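PDB 3EZS: aminotransferase AspB from Helicobacter pylori 26695, which probably uses pyridoxal 5'-phosphate to transfer amino groups between amino acids and keto acids. Local coordinates for residues 227-232 and 273-278; 35-40 and 233-238; 59-64 and 267-272; 63-68 and 85-90; 73-78 and 202-207. All coordinates share one frame; numbering follows the deposited sequence. Where two conformers were deposited one is given.

Contact 1: residues 227-232 and 273-278; sequences HSLSKR and EAAWLD. With PO4 (phosphate ion), chain C.
Leu229 sets CD1 over the face of the Trp276 indole, 3.4 Å from the centroid of its six-membered ring. This is a CH-pi contact, close to the ring normal. The leucine's other branch, CD2, turns to the methyl of Ala275, 3.6 Å from its CB.

Beside this apolar patch Arg232 reaches the end of the helix. Its chain runs extended from CG to NE, CG being anti to the backbone N (chi1 178°). NH1 donates to Ala275 O over 3.0 Å, from above the carbonyl plane, while NH2 donates to Asp278 O at the same 3.0 Å. Two carbonyls near a helix C-terminus share one guanidinium, whose plane lies only 15° from that of the indole. Salt bridges from NE to Glu198 and from NH2 to Asp279 fix its rotation, and Trp276 NE1 bonds to Ser240.

On the far side of the loop, Ser230 OG donates to O3 of a phosphate ion (2.7 Å), also bound by Arg239 and the backbone N of Ser91 and Arg92. The ion, probably from the crystallisation liquor, may mark the cofactor's phosphate site. The contact joins the end of strand 223-228 to helix 266-277, with helices 62-76, 39-46 and 280-299 packed around it.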
# COMPACT_ATOMS: atom_id res chain seq x y z
N HIS A 227 -11.11 -10.95 -1.48
CA HIS A 227 -11.19 -11.55 -0.15
C HIS A 227 -10.21 -10.90 0.81
O HIS A 227 -9.26 -10.24 0.38
CB HIS A 227 -10.96 -13.07 -0.24
CG HIS A 227 -12.10 -13.82 -0.86
ND1 HIS A 227 -12.97 -14.60 -0.13
CD2 HIS A 227 -12.52 -13.89 -2.15
CE1 HIS A 227 -13.87 -15.13 -0.93
NE2 HIS A 227 -13.62 -14.73 -2.17
N SER A 228 -10.49 -11.07 2.10
CA SER A 228 -9.65 -10.54 3.18
C SER A 228 -9.64 -11.50 4.34
O SER A 228 -10.60 -12.19 4.58
CB SER A 228 -10.22 -9.22 3.68
OG SER A 228 -9.50 -8.77 4.82
N LEU A 229 -8.55 -11.50 5.10
CA LEU A 229 -8.39 -12.35 6.28
C LEU A 229 -8.83 -11.66 7.60
O LEU A 229 -8.97 -12.31 8.63
CB LEU A 229 -6.90 -12.65 6.41
CG LEU A 229 -6.43 -13.83 7.24
CD1 LEU A 229 -7.07 -15.12 6.74
CD2 LEU A 229 -4.90 -13.89 7.17
N SER A 230 -9.01 -10.36 7.54
CA SER A 230 -9.25 -9.54 8.72
C SER A 230 -10.34 -10.00 9.66
O SER A 230 -10.12 -10.06 10.86
CB SER A 230 -9.52 -8.09 8.31
OG SER A 230 -8.43 -7.61 7.54
N LYS A 231 -11.51 -10.31 9.10
CA LYS A 231 -12.68 -10.71 9.93
C LYS A 231 -12.65 -12.19 10.25
O LYS A 231 -12.90 -12.60 11.39
CB LYS A 231 -13.98 -10.29 9.25
CG LYS A 231 -14.17 -8.77 9.33
CD LYS A 231 -15.02 -8.26 8.21
CE LYS A 231 -15.19 -6.74 8.30
NZ LYS A 231 -13.92 -5.99 8.51
N ARG A 232 -12.31 -12.97 9.24
CA ARG A 232 -12.20 -14.41 9.35
C ARG A 232 -11.32 -14.87 10.51
O ARG A 232 -11.68 -15.81 11.23
CB ARG A 232 -11.60 -14.96 8.04
CG ARG A 232 -11.37 -16.43 8.02
CD ARG A 232 -10.74 -16.88 6.71
NE ARG A 232 -10.70 -18.34 6.66
CZ ARG A 232 -9.67 -19.11 7.05
NH1 ARG A 232 -8.52 -18.61 7.49
NH2 ARG A 232 -9.81 -20.42 6.99
N GLU A 273 0.08 -16.86 6.16
CA GLU A 273 0.03 -18.20 5.58
C GLU A 273 -0.51 -19.23 6.59
O GLU A 273 -1.32 -20.07 6.23
CB GLU A 273 1.43 -18.62 5.12
CG GLU A 273 1.48 -19.98 4.45
CD GLU A 273 2.90 -20.46 4.25
OE1 GLU A 273 3.82 -19.63 4.25
OE2 GLU A 273 3.09 -21.69 4.09
N ALA A 274 -0.04 -19.15 7.83
CA ALA A 274 -0.51 -20.05 8.87
C ALA A 274 -2.02 -19.87 9.06
O ALA A 274 -2.74 -20.85 9.18
CB ALA A 274 0.26 -19.82 10.19
N ALA A 275 -2.49 -18.62 9.03
CA ALA A 275 -3.93 -18.31 9.15
C ALA A 275 -4.75 -18.91 8.01
O ALA A 275 -5.77 -19.56 8.25
CB ALA A 275 -4.17 -16.77 9.25
N TRP A 276 -4.29 -18.72 6.78
CA TRP A 276 -5.04 -19.23 5.62
C TRP A 276 -5.08 -20.74 5.52
O TRP A 276 -6.00 -21.28 4.93
CB TRP A 276 -4.53 -18.65 4.29
CG TRP A 276 -4.84 -17.18 4.02
CD1 TRP A 276 -3.96 -16.15 3.99
CD2 TRP A 276 -6.13 -16.61 3.71
NE1 TRP A 276 -4.61 -14.97 3.69
CE2 TRP A 276 -5.95 -15.23 3.52
CE3 TRP A 276 -7.43 -17.14 3.60
CZ2 TRP A 276 -7.00 -14.36 3.19
CZ3 TRP A 276 -8.49 -16.25 3.28
CH2 TRP A 276 -8.25 -14.89 3.06
N LEU A 277 -4.06 -21.42 6.05
CA LEU A 277 -3.99 -22.87 6.04
C LEU A 277 -4.95 -23.56 7.03
O LEU A 277 -5.28 -24.73 6.86
CB LEU A 277 -2.57 -23.33 6.39
CG LEU A 277 -1.40 -23.16 5.42
CD1 LEU A 277 -0.03 -23.22 6.13
CD2 LEU A 277 -1.47 -24.20 4.28
N ASP A 278 -5.39 -22.83 8.06
CA ASP A 278 -6.23 -23.40 9.11
C ASP A 278 -7.67 -22.92 9.08
O ASP A 278 -7.94 -21.72 8.87
CB ASP A 278 -5.65 -23.02 10.47
CG ASP A 278 -6.47 -23.53 11.61
OD1 ASP A 278 -6.53 -24.76 11.79
OD2 ASP A 278 -7.05 -22.71 12.35
P PO4 C . -9.55 -5.14 4.99
O1 PO4 C . -9.27 -6.42 4.24
O2 PO4 C . -8.77 -4.01 4.40
O3 PO4 C . -9.11 -5.29 6.40
O4 PO4 C . -11.00 -4.82 4.85

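Contact 2: residues 35-40 and 233-238; sequences FETPKF and SSAPGL
Thr37 and Ser234 join two loops of the type I fold of pyridoxal-phosphate enzymes: the approach to helix 39-46, whose N-cap position is Pro38, and the loop between strands 223-228 and 241-245.

Polar contact across the pair rests on one hydrogen bond. Thr37 OG1 donates to Ser234 O over 2.7 Å, lying in the plane of that carbonyl. Its chi1 of -67° sets OG1 beside the backbone N and anti to the carbonyl carbon, which turns the hydroxyl onto the loop. The same oxygen receives a CA-H...O contact, Thr37 CA being 3.5 Å from Ser234 O, so the threonine meets one acceptor through both its backbone and its side chain.

Van der Waals contacts flank this bond. The ring carbon CD of Pro38 rests 3.4 Å from Ser233 O, and the methyl CG2 of Thr37 is 4.2 Å from Ala235 CB. Helix 280-299 backs the junction, with Phe285 touching both Pro38 and Ser234, and His281 holding Ser233 OG by a hydrogen bond. Asn53 of the second subunit bonds to Phe35 O and packs on Thr37, so the junction is part of the dimer interface.

The Phe35 ring turns its edge to the serine hydroxyl, with CD2 of Phe35 3.7 Å from Ser234 OG.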
# COMPACT_ATOMS: atom_id res chain seq x y z
N PHE A 35 -11.79 -9.48 19.42
CA PHE A 35 -11.24 -10.74 19.90
C PHE A 35 -9.73 -10.74 19.74
O PHE A 35 -9.19 -10.00 18.93
CB PHE A 35 -11.83 -11.91 19.12
CG PHE A 35 -13.32 -11.91 19.07
CD1 PHE A 35 -14.07 -11.98 20.24
CD2 PHE A 35 -14.00 -11.87 17.86
CE1 PHE A 35 -15.45 -11.97 20.21
CE2 PHE A 35 -15.39 -11.87 17.83
CZ PHE A 35 -16.11 -11.92 19.01
N GLU A 36 -9.06 -11.58 20.50
CA GLU A 36 -7.62 -11.71 20.42
C GLU A 36 -7.24 -12.48 19.17
O GLU A 36 -8.01 -13.30 18.66
CB GLU A 36 -7.08 -12.42 21.65
CG GLU A 36 -7.29 -11.70 22.97
CD GLU A 36 -6.57 -10.36 23.07
OE1 GLU A 36 -5.48 -10.18 22.47
OE2 GLU A 36 -7.09 -9.48 23.79
N THR A 37 -6.07 -12.19 18.64
CA THR A 37 -5.56 -12.92 17.49
C THR A 37 -5.10 -14.30 18.00
O THR A 37 -4.45 -14.37 19.03
CB THR A 37 -4.40 -12.16 16.83
OG1 THR A 37 -4.92 -10.95 16.26
CG2 THR A 37 -3.74 -13.03 15.73
N PRO A 38 -5.50 -15.39 17.31
CA PRO A 38 -5.09 -16.72 17.77
C PRO A 38 -3.59 -16.86 17.99
O PRO A 38 -2.79 -16.39 17.16
CB PRO A 38 -5.56 -17.63 16.65
CG PRO A 38 -6.77 -16.92 16.12
CD PRO A 38 -6.40 -15.47 16.16
N LYS A 39 -3.22 -17.50 19.09
CA LYS A 39 -1.82 -17.69 19.48
C LYS A 39 -0.92 -18.24 18.37
O LYS A 39 0.19 -17.74 18.18
CB LYS A 39 -1.71 -18.64 20.67
CG LYS A 39 -0.39 -18.52 21.41
CD LYS A 39 0.02 -19.78 22.13
CE LYS A 39 1.41 -19.62 22.74
NZ LYS A 39 2.03 -20.94 23.01
N PHE A 40 -1.39 -19.27 17.65
CA PHE A 40 -0.55 -19.89 16.61
C PHE A 40 -0.14 -18.91 15.50
O PHE A 40 0.94 -19.04 14.93
CB PHE A 40 -1.19 -21.16 16.02
CG PHE A 40 -2.23 -20.90 14.94
CD1 PHE A 40 -3.55 -20.63 15.27
CD2 PHE A 40 -1.89 -21.02 13.59
CE1 PHE A 40 -4.51 -20.42 14.29
CE2 PHE A 40 -2.84 -20.81 12.60
CZ PHE A 40 -4.15 -20.52 12.94
N SER A 233 -10.16 -14.22 10.68
CA SER A 233 -9.17 -14.68 11.67
C SER A 233 -8.86 -13.71 12.79
O SER A 233 -7.90 -13.92 13.52
CB SER A 233 -7.88 -15.02 10.93
OG SER A 233 -8.12 -15.89 9.82
N SER A 234 -9.68 -12.68 12.97
CA SER A 234 -9.42 -11.64 13.99
C SER A 234 -7.95 -11.19 13.97
O SER A 234 -7.29 -11.08 15.03
CB SER A 234 -9.82 -12.11 15.39
OG SER A 234 -11.19 -12.46 15.46
N ALA A 235 -7.47 -10.94 12.76
CA ALA A 235 -6.10 -10.54 12.50
C ALA A 235 -6.03 -9.43 11.45
O ALA A 235 -5.32 -9.61 10.45
CB ALA A 235 -5.29 -11.75 12.02
N PRO A 236 -6.76 -8.30 11.65
CA PRO A 236 -6.71 -7.19 10.69
C PRO A 236 -5.32 -6.60 10.54
O PRO A 236 -4.99 -6.11 9.48
CB PRO A 236 -7.67 -6.15 11.30
CG PRO A 236 -7.69 -6.46 12.75
CD PRO A 236 -7.63 -7.97 12.78
N GLY A 237 -4.48 -6.69 11.58
CA GLY A 237 -3.11 -6.18 11.50
C GLY A 237 -2.21 -6.86 10.47
O GLY A 237 -1.19 -6.28 10.07
N LEU A 238 -2.54 -8.08 10.06
CA LEU A 238 -1.74 -8.80 9.08
C LEU A 238 -1.82 -8.17 7.67
O LEU A 238 -0.88 -8.32 6.90
CB LEU A 238 -2.13 -10.29 9.03
CG LEU A 238 -1.72 -11.15 10.24
CD1 LEU A 238 -2.28 -12.55 10.14
CD2 LEU A 238 -0.21 -11.23 10.44

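Contact 3: residues 59-64 and 267-272; sequences AFEESL and AIQKAS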
# COMPACT_ATOMS: atom_id res chain seq x y z
N ALA A 59 4.53 -9.44 -5.46
CA ALA A 59 3.65 -10.59 -5.67
C ALA A 59 3.42 -11.41 -4.39
O ALA A 59 2.59 -12.33 -4.39
CB ALA A 59 4.23 -11.49 -6.74
N PHE A 60 4.15 -11.08 -3.32
CA PHE A 60 4.12 -11.84 -2.07
C PHE A 60 4.74 -13.22 -2.32
O PHE A 60 4.91 -13.63 -3.46
CB PHE A 60 2.71 -11.97 -1.47
CG PHE A 60 2.11 -10.66 -1.03
CD1 PHE A 60 1.56 -9.79 -1.95
CD2 PHE A 60 2.06 -10.32 0.31
CE1 PHE A 60 0.99 -8.60 -1.55
CE2 PHE A 60 1.49 -9.12 0.72
CZ PHE A 60 0.95 -8.27 -0.21
N GLU A 61 5.05 -13.93 -1.25
CA GLU A 61 5.69 -15.23 -1.35
C GLU A 61 4.80 -16.28 -1.98
O GLU A 61 3.60 -16.31 -1.75
CB GLU A 61 6.15 -15.69 0.04
CG GLU A 61 7.28 -14.85 0.63
CD GLU A 61 8.52 -14.88 -0.27
OE1 GLU A 61 9.06 -15.98 -0.47
OE2 GLU A 61 8.94 -13.81 -0.77
N GLU A 62 5.42 -17.16 -2.78
CA GLU A 62 4.73 -18.27 -3.42
C GLU A 62 3.96 -19.12 -2.43
O GLU A 62 2.89 -19.62 -2.75
CB GLU A 62 5.72 -19.17 -4.15
CG GLU A 62 6.17 -18.62 -5.49
CD GLU A 62 4.99 -18.49 -6.43
OE1 GLU A 62 4.20 -19.46 -6.54
OE2 GLU A 62 4.84 -17.41 -7.04
N SER A 63 4.54 -19.31 -1.24
CA SER A 63 3.92 -20.13 -0.21
C SER A 63 2.61 -19.50 0.27
O SER A 63 1.67 -20.20 0.53
CB SER A 63 4.90 -20.36 0.94
OG SER A 63 5.34 -19.13 1.51
N LEU A 64 2.55 -18.19 0.36
CA LEU A 64 1.31 -17.49 0.75
C LEU A 64 0.23 -17.63 -0.34
O LEU A 64 -0.90 -17.94 -0.03
CB LEU A 64 1.59 -16.02 1.07
CG LEU A 64 0.37 -15.14 1.40
CD1 LEU A 64 -0.40 -15.67 2.63
CD2 LEU A 64 0.84 -13.69 1.58
N ALA A 267 7.83 -12.11 7.48
CA ALA A 267 7.38 -12.64 8.75
C ALA A 267 5.87 -12.47 8.88
O ALA A 267 5.19 -13.36 9.41
CB ALA A 267 8.10 -11.95 9.88
N ILE A 268 5.35 -11.33 8.41
CA ILE A 268 3.91 -11.09 8.41
C ILE A 268 3.21 -12.06 7.46
O ILE A 268 2.13 -12.60 7.76
CB ILE A 268 3.55 -9.63 8.01
CG1 ILE A 268 3.91 -8.64 9.14
CG2 ILE A 268 2.06 -9.51 7.64
CD1 ILE A 268 3.07 -8.73 10.46
N GLN A 269 3.83 -12.29 6.30
CA GLN A 269 3.32 -13.22 5.30
C GLN A 269 3.32 -14.66 5.82
O GLN A 269 2.42 -15.42 5.48
CB GLN A 269 4.14 -13.15 4.03
CG GLN A 269 4.22 -11.76 3.37
CD GLN A 269 4.84 -11.83 1.99
OE1 GLN A 269 4.54 -12.75 1.24
NE2 GLN A 269 5.68 -10.84 1.63
N LYS A 270 4.31 -15.06 6.63
CA LYS A 270 4.30 -16.42 7.23
C LYS A 270 3.11 -16.59 8.17
O LYS A 270 2.46 -17.64 8.16
CB LYS A 270 5.59 -16.78 8.01
CG LYS A 270 6.65 -17.51 7.22
CD LYS A 270 6.19 -18.90 6.71
CE LYS A 270 7.15 -19.44 5.64
NZ LYS A 270 6.49 -20.44 4.72
N ALA A 271 2.87 -15.58 9.02
CA ALA A 271 1.72 -15.61 9.94
C ALA A 271 0.39 -15.61 9.14
O ALA A 271 -0.58 -16.29 9.52
CB ALA A 271 1.77 -14.44 10.94
N SER A 272 0.35 -14.85 8.04
CA SER A 272 -0.83 -14.85 7.16
C SER A 272 -1.01 -16.24 6.57
O SER A 272 -2.13 -16.73 6.51
CB SER A 272 -0.65 -13.89 6.00
OG SER A 272 -0.63 -12.57 6.46
O HOH W 1 7.94 -11.34 -0.12
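Phe60 meets the side-chain amide of Gln269 first: its CB lies 3.4 Å from Gln269 OE1, and ring atom CD2 of Phe60 is 3.6 Å from Gln269 CD. The ring and amide planes stand 66° apart.

Glu61, at the N-cap position of helix 62-76, forms the main polar link. Its backbone N donates to Gln269 OE1 over 2.8 Å in an almost straight bond (174°), in the amide plane and on a lone pair. Gln269 reaches this N-H because its chain is extended beyond CG, with CD anti to CA (chi2 -169°). The other end of the amide is held as well, since NE2 donates to Ser264 O and to a water that in turn donates to Glu61 OE2. With both ends engaged, the amide's orientation is well defined.

Ser63 comes next, its OG 3.7 Å from Lys270 NZ; Glu273 engages both groups, by a hydrogen bond to the serine and a salt bridge to the lysine. Leu64 closes the row inside, placing CD1 3.8 Å from Ser272 CB and turning CD2 toward Gln269.

The start of helix 62-76 is thereby fastened to helix 266-277, which packs against helix 39-46 through Ala271 and meets the second subunit at Ile268.

Contact 4: residues 63-68 and 85-90; sequences SLRAAQ and LISTLG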
# COMPACT_ATOMS: atom_id res chain seq x y z
N SER A 63 4.54 -19.31 -1.24
CA SER A 63 3.92 -20.13 -0.21
C SER A 63 2.61 -19.50 0.27
O SER A 63 1.67 -20.20 0.53
CB SER A 63 4.90 -20.36 0.94
OG SER A 63 5.34 -19.13 1.51
N LEU A 64 2.55 -18.19 0.36
CA LEU A 64 1.31 -17.49 0.75
C LEU A 64 0.23 -17.63 -0.34
O LEU A 64 -0.90 -17.94 -0.03
CB LEU A 64 1.59 -16.02 1.07
CG LEU A 64 0.37 -15.14 1.40
CD1 LEU A 64 -0.40 -15.67 2.63
CD2 LEU A 64 0.84 -13.69 1.58
N ARG A 65 0.61 -17.43 -1.60
CA ARG A 65 -0.35 -17.56 -2.72
C ARG A 65 -0.96 -18.97 -2.74
O ARG A 65 -2.19 -19.12 -2.90
CB ARG A 65 0.31 -17.22 -4.06
CG ARG A 65 0.57 -15.72 -4.22
CD ARG A 65 1.58 -15.37 -5.31
NE ARG A 65 1.11 -15.58 -6.68
CZ ARG A 65 1.30 -16.68 -7.41
NH1 ARG A 65 1.93 -17.74 -6.92
NH2 ARG A 65 0.83 -16.73 -8.66
N ALA A 66 -0.11 -19.98 -2.58
CA ALA A 66 -0.56 -21.38 -2.52
C ALA A 66 -1.51 -21.62 -1.34
O ALA A 66 -2.52 -22.29 -1.49
CB ALA A 66 0.64 -22.34 -2.46
N ALA A 67 -1.20 -21.07 -0.16
CA ALA A 67 -2.09 -21.20 1.00
C ALA A 67 -3.44 -20.53 0.72
O ALA A 67 -4.49 -21.03 1.13
CB ALA A 67 -1.47 -20.59 2.26
N GLN A 68 -3.41 -19.40 0.01
CA GLN A 68 -4.66 -18.70 -0.32
C GLN A 68 -5.49 -19.51 -1.33
O GLN A 68 -6.72 -19.57 -1.24
CB GLN A 68 -4.36 -17.29 -0.81
CG GLN A 68 -3.83 -16.37 0.31
CD GLN A 68 -3.50 -14.96 -0.17
OE1 GLN A 68 -2.99 -14.78 -1.28
NE2 GLN A 68 -3.76 -13.96 0.68
N LEU A 85 -5.09 -15.96 -9.17
CA LEU A 85 -5.16 -15.39 -7.82
C LEU A 85 -3.95 -14.52 -7.58
O LEU A 85 -2.82 -14.92 -7.88
CB LEU A 85 -5.27 -16.48 -6.77
CG LEU A 85 -5.33 -16.02 -5.31
CD1 LEU A 85 -6.23 -16.94 -4.49
CD2 LEU A 85 -3.94 -15.90 -4.69
N ILE A 86 -4.19 -13.29 -7.13
CA ILE A 86 -3.13 -12.36 -6.77
C ILE A 86 -3.25 -12.04 -5.28
O ILE A 86 -4.35 -11.76 -4.81
CB ILE A 86 -3.17 -11.05 -7.63
CG1 ILE A 86 -2.61 -11.32 -9.05
CG2 ILE A 86 -2.34 -9.92 -6.99
CD1 ILE A 86 -2.48 -10.08 -9.91
N SER A 87 -2.13 -12.10 -4.55
CA SER A 87 -2.07 -11.78 -3.11
C SER A 87 -2.04 -10.27 -2.95
O SER A 87 -1.29 -9.58 -3.68
CB SER A 87 -0.80 -12.36 -2.47
OG SER A 87 -0.79 -13.78 -2.44
N THR A 88 -2.82 -9.74 -2.00
CA THR A 88 -2.90 -8.29 -1.78
C THR A 88 -2.76 -7.90 -0.30
O THR A 88 -2.81 -8.75 0.59
CB THR A 88 -4.24 -7.75 -2.34
OG1 THR A 88 -5.33 -8.21 -1.54
CG2 THR A 88 -4.45 -8.19 -3.78
N LEU A 89 -2.59 -6.60 -0.06
CA LEU A 89 -2.39 -6.07 1.28
C LEU A 89 -3.74 -5.73 1.90
O LEU A 89 -4.03 -4.58 2.20
CB LEU A 89 -1.48 -4.82 1.20
CG LEU A 89 -0.71 -4.50 2.47
CD1 LEU A 89 0.35 -5.61 2.67
CD2 LEU A 89 -0.06 -3.14 2.41
N GLY A 90 -4.55 -6.76 2.14
CA GLY A 90 -5.92 -6.57 2.61
C GLY A 90 -6.81 -6.32 1.39
O GLY A 90 -6.34 -6.41 0.26
O HOH W 2 -0.86 -14.17 -10.09
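Gln68 and Leu85 make the close-packed half of this contact. Leu85 points its side chain at the helix and brings CD2 to 3.7 Å from Gln68 OE1, with CD1 beside Gln68 CB. In the conformer given, Ser87 OG donates to Gln68 OE1 over 2.7 Å, tilted 33° from the amide plane. The glutamine reaches inward on a straight chain, CD anti to CA (chi2 179°). Its NE2 donates to Gly241 O of the neighbouring strand, so in this Ser87 conformer the amide links two strands of the sheet.

The looser half follows Arg65. Its aliphatic part runs beside Ser87, but both residues have two conformers, so the fit is uncertain. The guanidinium makes no direct hydrogen bond to the strand; in the given conformer a water accepts a weak bond from Arg65 NH2 and donates to Leu85 O, 3.0 Å from the water oxygen. Glu62 takes NH1 in a salt bridge.

Helix and strand segments run at 116° to each other, their axes approaching to 8.5 Å. Such a helix across strand 85-88, one of the two outermost in the mixed seven-stranded sheet of this chain, belongs to the large domain of type I pyridoxal-phosphate enzymes.

Contact 5: residues 73-78 and 202-207; sequences KRRFKI and NTPPPS
Phe76 and Ser207 bring together the C-terminal end of helix 62-76 and the N-cap of helix 208-214. Ser207 is the N-cap: its OG bonds to Leu209 N, and its own N donates to Glu210 OE2. The residues before it, Pro204, Pro205 and Pro206, form an irregular loop alongside helix 62-76.

The contact is layered. Ser207 CB sits over one face of the Phe76 ring, toward the rim and 3.5 Å from CD1, in a CH-pi contact with the ring. The chi1 of Ser207 (173°) sets OG anti to the backbone N, beside the carbonyl carbon, and this hydroxyl also bonds to Glu194. Over the centre of the opposite ring face lies Arg75 CG, 3.4 Å above the plane.

From there Arg75 bends at chi2 (60°), which swings CD aside. Its guanidinium is covered on both faces: Phe76 CE1 lies 3.4 Å above one, and Pro204 CB lies 3.2 Å above the other, both offset toward the rim. The guanidinium thus lies between a ring carbon and a proline CB, flanked by hydrocarbon while its polar edge keeps partners. NE forms a salt bridge with Glu198, and NH2 donates to Ser197 O.

That same NH2 also donates across the contact, 3.0 Å to Pro205 O at an N-H...O angle of 158°, in the carbonyl plane and on a lone pair.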
# COMPACT_ATOMS: atom_id res chain seq x y z
N LYS A 73 -10.04 -23.52 -2.56
CA LYS A 73 -10.42 -24.88 -2.89
C LYS A 73 -11.26 -25.52 -1.79
O LYS A 73 -12.34 -26.01 -2.06
CB LYS A 73 -9.17 -25.74 -3.17
CG LYS A 73 -9.48 -27.18 -3.62
CD LYS A 73 -8.20 -27.98 -3.92
N ARG A 74 -10.78 -25.52 -0.55
CA ARG A 74 -11.53 -26.09 0.55
C ARG A 74 -12.87 -25.41 0.75
O ARG A 74 -13.88 -26.07 0.99
CB ARG A 74 -10.77 -25.95 1.86
CG ARG A 74 -9.46 -26.74 1.97
CD ARG A 74 -9.02 -26.77 3.44
NE ARG A 74 -8.93 -25.43 4.01
CZ ARG A 74 -7.87 -24.62 3.93
NH1 ARG A 74 -6.77 -24.97 3.26
NH2 ARG A 74 -7.92 -23.44 4.51
N ARG A 75 -12.88 -24.09 0.62
CA ARG A 75 -14.07 -23.30 0.91
C ARG A 75 -15.11 -23.26 -0.20
O ARG A 75 -16.30 -23.35 0.08
CB ARG A 75 -13.69 -21.87 1.31
CG ARG A 75 -14.86 -20.91 1.52
CD ARG A 75 -15.84 -21.34 2.62
NE ARG A 75 -16.86 -20.30 2.73
CZ ARG A 75 -17.97 -20.21 1.99
NH1 ARG A 75 -18.29 -21.13 1.10
NH2 ARG A 75 -18.78 -19.18 2.17
N PHE A 76 -14.66 -23.11 -1.45
CA PHE A 76 -15.59 -22.99 -2.58
C PHE A 76 -15.56 -24.14 -3.57
O PHE A 76 -16.28 -24.09 -4.57
CB PHE A 76 -15.37 -21.64 -3.30
CG PHE A 76 -15.48 -20.45 -2.39
CD1 PHE A 76 -16.73 -20.02 -1.96
CD2 PHE A 76 -14.34 -19.77 -1.95
CE1 PHE A 76 -16.85 -18.93 -1.12
CE2 PHE A 76 -14.44 -18.68 -1.10
CZ PHE A 76 -15.70 -18.26 -0.68
N LYS A 77 -14.74 -25.16 -3.31
CA LYS A 77 -14.60 -26.34 -4.18
C LYS A 77 -14.13 -26.00 -5.60
O LYS A 77 -14.47 -26.68 -6.56
CB LYS A 77 -15.91 -27.13 -4.24
CG LYS A 77 -16.60 -27.36 -2.89
CD LYS A 77 -15.66 -27.97 -1.86
N ILE A 78 -13.36 -24.93 -5.72
CA ILE A 78 -12.82 -24.48 -6.99
C ILE A 78 -11.30 -24.51 -6.86
O ILE A 78 -10.76 -24.06 -5.86
CB ILE A 78 -13.28 -23.06 -7.33
CG1 ILE A 78 -14.75 -23.07 -7.75
CG2 ILE A 78 -12.48 -22.47 -8.47
CD1 ILE A 78 -15.34 -21.68 -7.88
N ASN A 202 -25.68 -20.22 9.13
CA ASN A 202 -26.06 -21.60 8.81
C ASN A 202 -25.31 -22.08 7.56
O ASN A 202 -24.20 -22.60 7.63
CB ASN A 202 -27.60 -21.69 8.60
CG ASN A 202 -28.41 -21.18 9.78
OD1 ASN A 202 -28.05 -21.39 10.94
ND2 ASN A 202 -29.53 -20.51 9.49
N THR A 203 -25.91 -21.83 6.40
CA THR A 203 -25.38 -22.28 5.14
C THR A 203 -24.36 -21.26 4.61
O THR A 203 -24.59 -20.04 4.68
CB THR A 203 -26.54 -22.61 4.15
OG1 THR A 203 -26.01 -22.87 2.84
CG2 THR A 203 -27.56 -21.47 4.08
N PRO A 204 -23.20 -21.74 4.13
CA PRO A 204 -22.22 -20.77 3.67
C PRO A 204 -22.67 -20.04 2.40
O PRO A 204 -23.29 -20.65 1.56
CB PRO A 204 -20.97 -21.61 3.38
CG PRO A 204 -21.25 -22.97 3.94
CD PRO A 204 -22.72 -23.12 3.98
N PRO A 205 -22.39 -18.74 2.28
CA PRO A 205 -22.79 -18.03 1.07
C PRO A 205 -21.95 -18.43 -0.16
O PRO A 205 -20.79 -18.80 -0.04
CB PRO A 205 -22.52 -16.57 1.42
CG PRO A 205 -21.38 -16.64 2.38
CD PRO A 205 -21.70 -17.84 3.23
N PRO A 206 -22.54 -18.35 -1.36
CA PRO A 206 -21.76 -18.74 -2.52
C PRO A 206 -20.83 -17.64 -3.04
O PRO A 206 -21.12 -16.44 -2.91
CB PRO A 206 -22.82 -19.05 -3.55
CG PRO A 206 -23.99 -18.19 -3.17
CD PRO A 206 -23.91 -17.95 -1.71
N SER A 207 -19.69 -18.05 -3.60
CA SER A 207 -18.80 -17.10 -4.28
C SER A 207 -19.32 -16.86 -5.69
O SER A 207 -19.92 -17.74 -6.29
CB SER A 207 -17.38 -17.63 -4.39
OG SER A 207 -16.57 -16.77 -5.17

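Contacts 1, 4 and 5 are buried, whereas contacts 2 and 3 are only partly so. Helix 62-76 is the common element of contacts 3, 4 and 5, engaging a helix, a sheet edge and a proline loop in turn; contacts 1 and 3 share helix 266-277. In contacts 1 and 5 an arginine beside an aromatic ring donates to backbone carbonyls, and Glu198 pairs with both arginines. A glutamine amide does the linking in contacts 3 and 4, each with a bridging water at its margin. Contact 2 relies on a single hydroxyl bond between loops and, like contacts 1, 3 and 4, reaches the second subunit; contact 5 lies away from it.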